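Local structure of type II secretion system protein C (Vibrio cholerae, 2I4S) at residues A63-D68 with N83-M88; E4-A9 with D46-E51; I53-G58 with M88-E93. The protein is a component of the type II secretion system, probably required for export of cholera toxin across the outer membrane, and is represented here by its PDZ domain. All coordinates share one frame; numbering follows the deposited sequence.

Contacts 1 and 3 lie on the PDZ domain's antiparallel sheet; contact 2 joins helices 2-16 and 48-53 beside it. Contacts 1 and 3 share M88 and strand 87-94, and their centres lie about 13 Å apart; strands 60-64 and 87-94 are neighbours in the sheet, with A63 O close to T91 N and N65 N close to S89 O. Contact 2 is more peripheral, its centre about 19 Å from that of contact 1 and 15 Å from that of contact 3. Along the chain contact 2 closes first; contact 3 opens next and contact 1 lies within its range. F50 of helix 48-53 packs on the backbone of L55 and Q56, joining contact 2 to contact 3.

Contact 1 of 3, residues A63-D68 with N83-M88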
loop_
_atom_site.group_PDB
_atom_site.type_symbol
_atom_site.label_atom_id
_atom_site.label_comp_id
_atom_site.label_asym_id
_atom_site.label_seq_id
_atom_site.Cartn_x
_atom_site.Cartn_y
_atom_site.Cartn_z
ATOM N N ALA A 63 1.013 4.858 -7.846
ATOM C CA ALA A 63 -0.408 4.698 -8.166
ATOM C C ALA A 63 -1.005 3.689 -7.212
ATOM O O ALA A 63 -0.354 2.704 -6.877
ATOM C CB ALA A 63 -0.607 4.211 -9.617
ATOM N N LEU A 64 -2.244 3.922 -6.791
ATOM C CA LEU A 64 -2.917 2.980 -5.903
ATOM C C LEU A 64 -4.386 2.906 -6.253
ATOM O O LEU A 64 -5.075 3.909 -6.194
ATOM C CB LEU A 64 -2.711 3.374 -4.436
ATOM C CG LEU A 64 -3.154 2.377 -3.355
ATOM C CD1 LEU A 64 -2.557 2.808 -2.013
ATOM C CD2 LEU A 64 -4.671 2.240 -3.256
ATOM N N ASN A 65 -4.840 1.717 -6.646
ATOM C CA ASN A 65 -6.173 1.525 -7.243
ATOM C C ASN A 65 -6.556 2.624 -8.218
ATOM O O ASN A 65 -7.679 3.136 -8.180
ATOM C CB ASN A 65 -7.262 1.360 -6.168
ATOM C CG ASN A 65 -7.316 -0.063 -5.599
ATOM O OD1 ASN A 65 -6.775 -1.009 -6.191
ATOM N ND2 ASN A 65 -7.979 -0.218 -4.458
ATOM N N GLY A 66 -5.618 3.005 -9.080
ATOM C CA GLY A 66 -5.907 3.977 -10.121
ATOM C C GLY A 66 -5.734 5.419 -9.706
ATOM O O GLY A 66 -5.777 6.303 -10.546
ATOM N N LEU A 67 -5.524 5.667 -8.416
ATOM C CA LEU A 67 -5.205 7.013 -7.953
ATOM C C LEU A 67 -3.746 7.371 -8.184
ATOM O O LEU A 67 -2.839 6.696 -7.690
ATOM C CB LEU A 67 -5.532 7.182 -6.453
ATOM C CG LEU A 67 -6.984 7.000 -6.009
ATOM C CD1 LEU A 67 -7.048 6.915 -4.482
ATOM C CD2 LEU A 67 -7.821 8.174 -6.495
ATOM N N ASP A 68 -3.539 8.469 -8.899
ATOM C CA ASP A 68 -2.234 9.051 -9.141
ATOM C C ASP A 68 -1.652 9.682 -7.867
ATOM O O ASP A 68 -2.153 10.696 -7.395
ATOM C CB ASP A 68 -2.386 10.122 -10.229
ATOM C CG ASP A 68 -1.050 10.671 -10.720
ATOM O OD1 ASP A 68 -0.047 10.592 -9.988
ATOM O OD2 ASP A 68 -1.008 11.193 -11.849
ATOM N N ASN A 83 -12.497 2.179 2.588
ATOM C CA ASN A 83 -13.428 1.253 3.229
ATOM C C ASN A 83 -14.446 0.700 2.226
ATOM O O ASN A 83 -15.145 -0.264 2.507
ATOM C CB ASN A 83 -14.054 1.850 4.503
ATOM C CG ASN A 83 -13.087 1.812 5.697
ATOM O OD1 ASN A 83 -12.317 0.841 5.872
ATOM N ND2 ASN A 83 -13.100 2.874 6.508
ATOM N N GLU A 84 -14.453 1.289 1.032
ATOM C CA GLU A 84 -15.305 0.878 -0.082
ATOM C C GLU A 84 -14.614 -0.083 -1.074
ATOM O O GLU A 84 -15.268 -0.605 -1.963
ATOM C CB GLU A 84 -15.782 2.110 -0.877
ATOM C CG GLU A 84 -16.229 3.296 -0.036
ATOM C CD GLU A 84 -17.503 3.019 0.722
ATOM O OE1 GLU A 84 -18.268 2.147 0.263
ATOM O OE2 GLU A 84 -17.737 3.655 1.773
HETATM N N MSE A 85 -13.309 -0.305 -0.931
HETATM C CA MSE A 85 -12.539 -1.124 -1.876
HETATM C C MSE A 85 -12.347 -2.556 -1.359
HETATM O O MSE A 85 -12.441 -2.795 -0.159
HETATM C CB MSE A 85 -11.176 -0.469 -2.184
HETATM C CG MSE A 85 -11.198 0.772 -3.129
HETATM SE SE MSE A 85 -9.605 1.918 -2.682
HETATM C CE MSE A 85 -10.154 3.548 -3.711
ATOM N N THR A 86 -12.073 -3.516 -2.250
ATOM C CA THR A 86 -11.894 -4.906 -1.805
ATOM C C THR A 86 -10.585 -5.531 -2.297
ATOM O O THR A 86 -10.429 -6.763 -2.309
ATOM C CB THR A 86 -13.010 -5.817 -2.280
ATOM O OG1 THR A 86 -12.938 -5.940 -3.704
ATOM C CG2 THR A 86 -14.387 -5.308 -1.849
ATOM N N GLU A 87 -9.664 -4.677 -2.717
ATOM C CA GLU A 87 -8.331 -5.095 -3.117
ATOM C C GLU A 87 -7.502 -3.848 -3.039
ATOM O O GLU A 87 -8.042 -2.728 -2.972
ATOM C CB GLU A 87 -8.297 -5.606 -4.568
ATOM C CG GLU A 87 -8.289 -4.452 -5.586
ATOM C CD GLU A 87 -8.340 -4.903 -7.040
ATOM O OE1 GLU A 87 -8.922 -5.979 -7.322
ATOM O OE2 GLU A 87 -7.809 -4.163 -7.896
HETATM N N MSE A 88 -6.185 -4.042 -3.062
HETATM C CA MSE A 88 -5.271 -2.946 -3.342
HETATM C C MSE A 88 -4.370 -3.363 -4.498
HETATM O O MSE A 88 -3.647 -4.363 -4.405
HETATM C CB MSE A 88 -4.453 -2.612 -2.108
HETATM C CG MSE A 88 -3.595 -1.352 -2.257
HETATM SE SE MSE A 88 -2.479 -1.083 -0.658
HETATM C CE MSE A 88 -1.165 -2.543 -0.960
#
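With CG anti to the carbonyl carbon (chi1 -81°), N65 sends its amide from the turn toward the chain entering strand 87-94, while M85, a selenomethionine whose CG is likewise anti to its carbonyl carbon (chi1 -75°), reaches back from the opposite direction. N65 ND2 donates to E87 O at 2.9 Å in a nearly straight bond (170°), the acceptor lying close to the amide plane. The M85 side chain comes up against the same nitrogen, its selenium approaching to 3.2 Å from N65 ND2. At the other end N65 OD1 accepts from the backbone N of S89, so both ends of the amide bond the turn to the backbone of strand 87-94. Asparagine suits this position, since it tolerates the positive phi of a type I' turn from L64 to L67, and G66 takes the second such place. E87 turns its carboxylate to S89 OG and Y102 OH. L64 CD2 packs on M88 CG at 3.9 Å, two apolar chains on the buried face. The turn links strands 60-64 and 67-68; strand 60-64 pairs antiparallel with 87-94, and L78 of helix 74-82 packs over L64 and L67.

Contact 2 of 3, residues E4-A9 with D46-E51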
loop_
_atom_site.group_PDB
_atom_site.type_symbol
_atom_site.label_atom_id
_atom_site.label_comp_id
_atom_site.label_asym_id
_atom_site.label_seq_id
_atom_site.Cartn_x
_atom_site.Cartn_y
_atom_site.Cartn_z
ATOM N N GLU A 4 1.498 -18.261 5.939
ATOM C CA GLU A 4 0.384 -18.137 5.011
ATOM C C GLU A 4 -0.958 -18.017 5.721
ATOM O O GLU A 4 -1.804 -17.211 5.319
ATOM C CB GLU A 4 0.375 -19.298 4.009
ATOM C CG GLU A 4 1.575 -19.292 3.037
ATOM C CD GLU A 4 2.854 -19.873 3.637
ATOM O OE1 GLU A 4 2.765 -20.771 4.504
ATOM O OE2 GLU A 4 3.955 -19.437 3.239
ATOM N N ASP A 5 -1.163 -18.805 6.777
ATOM C CA ASP A 5 -2.410 -18.729 7.560
ATOM C C ASP A 5 -2.533 -17.396 8.295
ATOM O O ASP A 5 -3.627 -16.869 8.456
ATOM C CB ASP A 5 -2.485 -19.834 8.608
ATOM C CG ASP A 5 -2.422 -21.225 8.008
ATOM O OD1 ASP A 5 -2.631 -21.374 6.774
ATOM O OD2 ASP A 5 -2.160 -22.164 8.794
ATOM N N LYS A 6 -1.402 -16.872 8.745
ATOM C CA LYS A 6 -1.380 -15.601 9.447
ATOM C C LYS A 6 -1.690 -14.485 8.460
ATOM O O LYS A 6 -2.455 -13.582 8.776
ATOM C CB LYS A 6 -0.026 -15.370 10.098
ATOM C CG LYS A 6 0.130 -14.019 10.671
ATOM C CD LYS A 6 1.574 -13.600 10.687
ATOM C CE LYS A 6 2.329 -14.256 11.794
ATOM N NZ LYS A 6 3.492 -13.403 12.160
ATOM N N VAL A 7 -1.084 -14.551 7.274
ATOM C CA VAL A 7 -1.416 -13.620 6.197
ATOM C C VAL A 7 -2.900 -13.712 5.819
ATOM O O VAL A 7 -3.543 -12.685 5.634
ATOM C CB VAL A 7 -0.505 -13.816 4.963
ATOM C CG1 VAL A 7 -1.100 -13.148 3.722
ATOM C CG2 VAL A 7 0.895 -13.271 5.257
ATOM N N ASP A 8 -3.468 -14.924 5.737
ATOM C CA ASP A 8 -4.895 -15.028 5.439
ATOM C C ASP A 8 -5.782 -14.422 6.525
ATOM O O ASP A 8 -6.846 -13.854 6.221
ATOM C CB ASP A 8 -5.333 -16.463 5.147
ATOM C CG ASP A 8 -4.739 -17.004 3.863
ATOM O OD1 ASP A 8 -4.144 -16.220 3.084
ATOM O OD2 ASP A 8 -4.859 -18.226 3.635
ATOM N N ALA A 9 -5.337 -14.509 7.778
ATOM C CA ALA A 9 -6.134 -14.000 8.887
ATOM C C ALA A 9 -6.079 -12.469 8.933
ATOM O O ALA A 9 -7.084 -11.819 9.230
ATOM C CB ALA A 9 -5.669 -14.581 10.193
ATOM N N ASP A 46 2.936 -5.988 11.488
ATOM C CA ASP A 46 3.592 -7.266 11.234
ATOM C C ASP A 46 4.008 -7.362 9.766
ATOM O O ASP A 46 3.158 -7.520 8.902
ATOM C CB ASP A 46 2.680 -8.440 11.600
ATOM C CG ASP A 46 3.436 -9.770 11.661
ATOM O OD1 ASP A 46 4.318 -10.001 10.799
ATOM O OD2 ASP A 46 3.143 -10.582 12.572
ATOM N N PRO A 47 5.323 -7.306 9.502
ATOM C CA PRO A 47 5.912 -7.158 8.158
ATOM C C PRO A 47 5.544 -8.262 7.182
ATOM O O PRO A 47 5.744 -8.088 5.968
ATOM C CB PRO A 47 7.423 -7.195 8.415
ATOM C CG PRO A 47 7.573 -6.898 9.904
ATOM C CD PRO A 47 6.348 -7.442 10.556
ATOM N N VAL A 48 5.035 -9.391 7.696
ATOM C CA VAL A 48 4.589 -10.507 6.851
ATOM C C VAL A 48 3.579 -10.100 5.744
ATOM O O VAL A 48 3.614 -10.610 4.608
ATOM C CB VAL A 48 4.015 -11.673 7.736
ATOM C CG1 VAL A 48 2.580 -11.376 8.176
ATOM C CG2 VAL A 48 4.054 -12.994 7.013
ATOM N N LEU A 49 2.658 -9.200 6.066
ATOM C CA LEU A 49 1.705 -8.746 5.051
ATOM C C LEU A 49 2.436 -7.930 3.967
ATOM O O LEU A 49 2.407 -8.303 2.794
ATOM C CB LEU A 49 0.530 -7.972 5.673
ATOM C CG LEU A 49 -0.597 -7.681 4.666
ATOM C CD1 LEU A 49 -1.474 -8.905 4.438
ATOM C CD2 LEU A 49 -1.430 -6.524 5.101
ATOM N N PHE A 50 3.107 -6.842 4.362
ATOM C CA PHE A 50 3.944 -6.077 3.438
ATOM C C PHE A 50 4.774 -7.039 2.535
ATOM O O PHE A 50 4.675 -6.976 1.295
ATOM C CB PHE A 50 4.798 -5.081 4.245
ATOM C CG PHE A 50 5.844 -4.313 3.444
ATOM C CD1 PHE A 50 5.637 -2.984 3.108
ATOM C CD2 PHE A 50 7.059 -4.899 3.110
ATOM C CE1 PHE A 50 6.611 -2.269 2.408
ATOM C CE2 PHE A 50 8.027 -4.209 2.402
ATOM C CZ PHE A 50 7.808 -2.883 2.056
ATOM N N GLU A 51 5.560 -7.940 3.143
ATOM C CA GLU A 51 6.257 -9.000 2.384
ATOM C C GLU A 51 5.354 -9.815 1.424
ATOM O O GLU A 51 5.678 -9.987 0.240
ATOM C CB GLU A 51 7.038 -9.938 3.317
ATOM C CG GLU A 51 8.140 -9.251 4.094
ATOM C CD GLU A 51 8.670 -10.077 5.280
ATOM O OE1 GLU A 51 7.975 -11.018 5.748
ATOM O OE2 GLU A 51 9.787 -9.767 5.745
#
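K6 NZ meets D46 OD2 at 2.9 Å in a salt bridge that joins helix 2-16 to the turn leading into helix 48-53. The ammonium approaches the syn side of the oxygen, 24° out of the carboxylate plane. D46 OD1 accepts from V48 N at 3.2 Å, met on the anti side with an N-H...O angle of 165°, a capping bond ahead of the helix. One carboxylate therefore accepts from a lysine of the other helix and from a backbone N-H of its own segment, and aspartate, short and doubly accepting, is well suited to do both. The bend at chi3 (-77°) turns the end of the K6 chain toward D46, while its methylenes stay useful: K6 CD lies 3.5 Å from V48 CG1. Beside this polar pair, V7 CG2 packs on V48 CG2 at 3.6 Å, and V7 CG1 reaches L49 CD1 at 4.3 Å. These branched side chains line the seam between the helices, where M3 and I10 also touch V48, and I10 and I14 touch L49. The chemistry is thus divided, an apolar seam flanked by an ion pair near the surface; the lysine charge would be expected to steady the carboxylate's ionised form.

Contact 3 of 3, residues I53-G58 with M88-E93; sequences IGLQDG and MSLTVE
This is a buried apolar contact in the core of the PDZ domain, where the loop after helix 48-53 lies over one face of the antiparallel sheet and rests on strand 87-94. No hydrogen bond crosses between the segments; apolar side chains make the main contacts, and loop and strand run 31° apart. The loop begins with a Schellman motif in which G54 ends the helix at positive phi (104°), a conformation open to glycine because a beta carbon would crowd the preceding carbonyl oxygen. I53 and L55, one on each side of G54 in sequence, both reach the strand. From the strand, M88, L90 and V92 face the loop, while S89 and T91 lie on the other face, T91 bonding to D100 and S89 to E87. Leucine and valine suit this face, filling it without any polar group in need of a partner. I53 meets the far end of M88, a selenomethionine: the bend at chi3 (73°) swings its methyl round, and I53 CD1 lies 3.9 Å from M88 CE, the two chains crossing at about a right angle. I53 also touches V101 and I103 of strand 97-104, and L55 touches V41 of strand 35-43. One methyl serves two strand residues, for L55 CD2 lies 3.7 Å from L90 CD1 and equally 3.7 Å from V92 CG1.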
loop_
_atom_site.group_PDB
_atom_site.type_symbol
_atom_site.label_atom_id
_atom_site.label_comp_id
_atom_site.label_asym_id
_atom_site.label_seq_id
_atom_site.Cartn_x
_atom_site.Cartn_y
_atom_site.Cartn_z
ATOM N N ILE A 53 2.552 -9.152 -0.121
ATOM C CA ILE A 53 2.020 -8.364 -1.237
ATOM C C ILE A 53 3.033 -8.265 -2.373
ATOM O O ILE A 53 2.656 -8.062 -3.526
ATOM C CB ILE A 53 1.635 -6.918 -0.774
ATOM C CG1 ILE A 53 0.458 -6.947 0.201
ATOM C CG2 ILE A 53 1.285 -6.016 -1.955
ATOM C CD1 ILE A 53 0.214 -5.612 0.915
ATOM N N GLY A 54 4.308 -8.434 -2.040
ATOM C CA GLY A 54 5.412 -8.316 -2.995
ATOM C C GLY A 54 6.176 -7.012 -2.830
ATOM O O GLY A 54 6.984 -6.648 -3.671
ATOM N N LEU A 55 5.915 -6.300 -1.734
ATOM C CA LEU A 55 6.575 -5.030 -1.513
ATOM C C LEU A 55 7.954 -5.263 -0.939
ATOM O O LEU A 55 8.185 -6.261 -0.247
ATOM C CB LEU A 55 5.731 -4.152 -0.585
ATOM C CG LEU A 55 4.396 -3.725 -1.216
ATOM C CD1 LEU A 55 3.400 -3.396 -0.164
ATOM C CD2 LEU A 55 4.585 -2.549 -2.198
ATOM N N GLN A 56 8.882 -4.350 -1.223
ATOM C CA GLN A 56 10.214 -4.407 -0.607
ATOM C C GLN A 56 10.553 -3.095 0.036
ATOM O O GLN A 56 9.982 -2.062 -0.331
ATOM C CB GLN A 56 11.276 -4.716 -1.659
ATOM C CG GLN A 56 11.063 -6.045 -2.353
ATOM C CD GLN A 56 12.122 -6.314 -3.382
ATOM O OE1 GLN A 56 13.123 -5.608 -3.456
ATOM N NE2 GLN A 56 11.900 -7.327 -4.197
ATOM N N ASP A 57 11.502 -3.111 0.969
ATOM C CA ASP A 57 11.963 -1.867 1.616
ATOM C C ASP A 57 12.558 -0.941 0.587
ATOM O O ASP A 57 13.321 -1.373 -0.293
ATOM C CB ASP A 57 12.987 -2.157 2.727
ATOM C CG ASP A 57 12.388 -2.999 3.845
ATOM O OD1 ASP A 57 11.795 -2.420 4.774
ATOM O OD2 ASP A 57 12.486 -4.241 3.771
ATOM N N GLY A 58 12.197 0.332 0.683
ATOM C CA GLY A 58 12.625 1.322 -0.312
ATOM C C GLY A 58 11.646 1.560 -1.471
ATOM O O GLY A 58 11.842 2.489 -2.244
HETATM N N MSE A 88 -6.185 -4.042 -3.062
HETATM C CA MSE A 88 -5.271 -2.946 -3.342
HETATM C C MSE A 88 -4.370 -3.363 -4.498
HETATM O O MSE A 88 -3.647 -4.363 -4.405
HETATM C CB MSE A 88 -4.453 -2.612 -2.108
HETATM C CG MSE A 88 -3.595 -1.352 -2.257
HETATM SE SE MSE A 88 -2.479 -1.083 -0.658
HETATM C CE MSE A 88 -1.165 -2.543 -0.960
ATOM N N SER A 89 -4.450 -2.620 -5.597
ATOM C CA SER A 89 -3.499 -2.717 -6.683
ATOM C C SER A 89 -2.507 -1.570 -6.524
ATOM O O SER A 89 -2.907 -0.411 -6.546
ATOM C CB SER A 89 -4.208 -2.553 -8.021
ATOM O OG SER A 89 -5.010 -3.676 -8.325
ATOM N N LEU A 90 -1.218 -1.876 -6.388
ATOM C CA LEU A 90 -0.215 -0.820 -6.250
ATOM C C LEU A 90 0.811 -0.826 -7.395
ATOM O O LEU A 90 1.288 -1.887 -7.798
ATOM C CB LEU A 90 0.559 -1.028 -4.959
ATOM C CG LEU A 90 0.304 -0.257 -3.675
ATOM C CD1 LEU A 90 1.502 -0.490 -2.759
ATOM C CD2 LEU A 90 0.136 1.212 -3.944
ATOM N N THR A 91 1.179 0.354 -7.886
ATOM C CA THR A 91 2.348 0.474 -8.750
ATOM C C THR A 91 3.423 1.149 -7.932
ATOM O O THR A 91 3.189 2.216 -7.347
ATOM C CB THR A 91 2.068 1.300 -10.022
ATOM O OG1 THR A 91 1.065 0.634 -10.798
ATOM C CG2 THR A 91 3.343 1.427 -10.855
ATOM N N VAL A 92 4.578 0.489 -7.829
ATOM C CA VAL A 92 5.697 0.987 -7.060
ATOM C C VAL A 92 6.923 1.140 -7.940
ATOM O O VAL A 92 7.109 0.404 -8.906
ATOM C CB VAL A 92 6.056 0.081 -5.828
ATOM C CG1 VAL A 92 4.863 -0.013 -4.859
ATOM C CG2 VAL A 92 6.515 -1.295 -6.292
ATOM N N GLU A 93 7.758 2.114 -7.609
ATOM C CA GLU A 93 9.059 2.254 -8.272
ATOM C C GLU A 93 10.095 1.699 -7.314
ATOM O O GLU A 93 10.144 2.100 -6.143
ATOM C CB GLU A 93 9.339 3.711 -8.583
ATOM C CG GLU A 93 8.118 4.407 -9.165
ATOM C CD GLU A 93 8.441 5.559 -10.102
ATOM O OE1 GLU A 93 9.368 6.326 -9.801
ATOM O OE2 GLU A 93 7.759 5.686 -11.143
#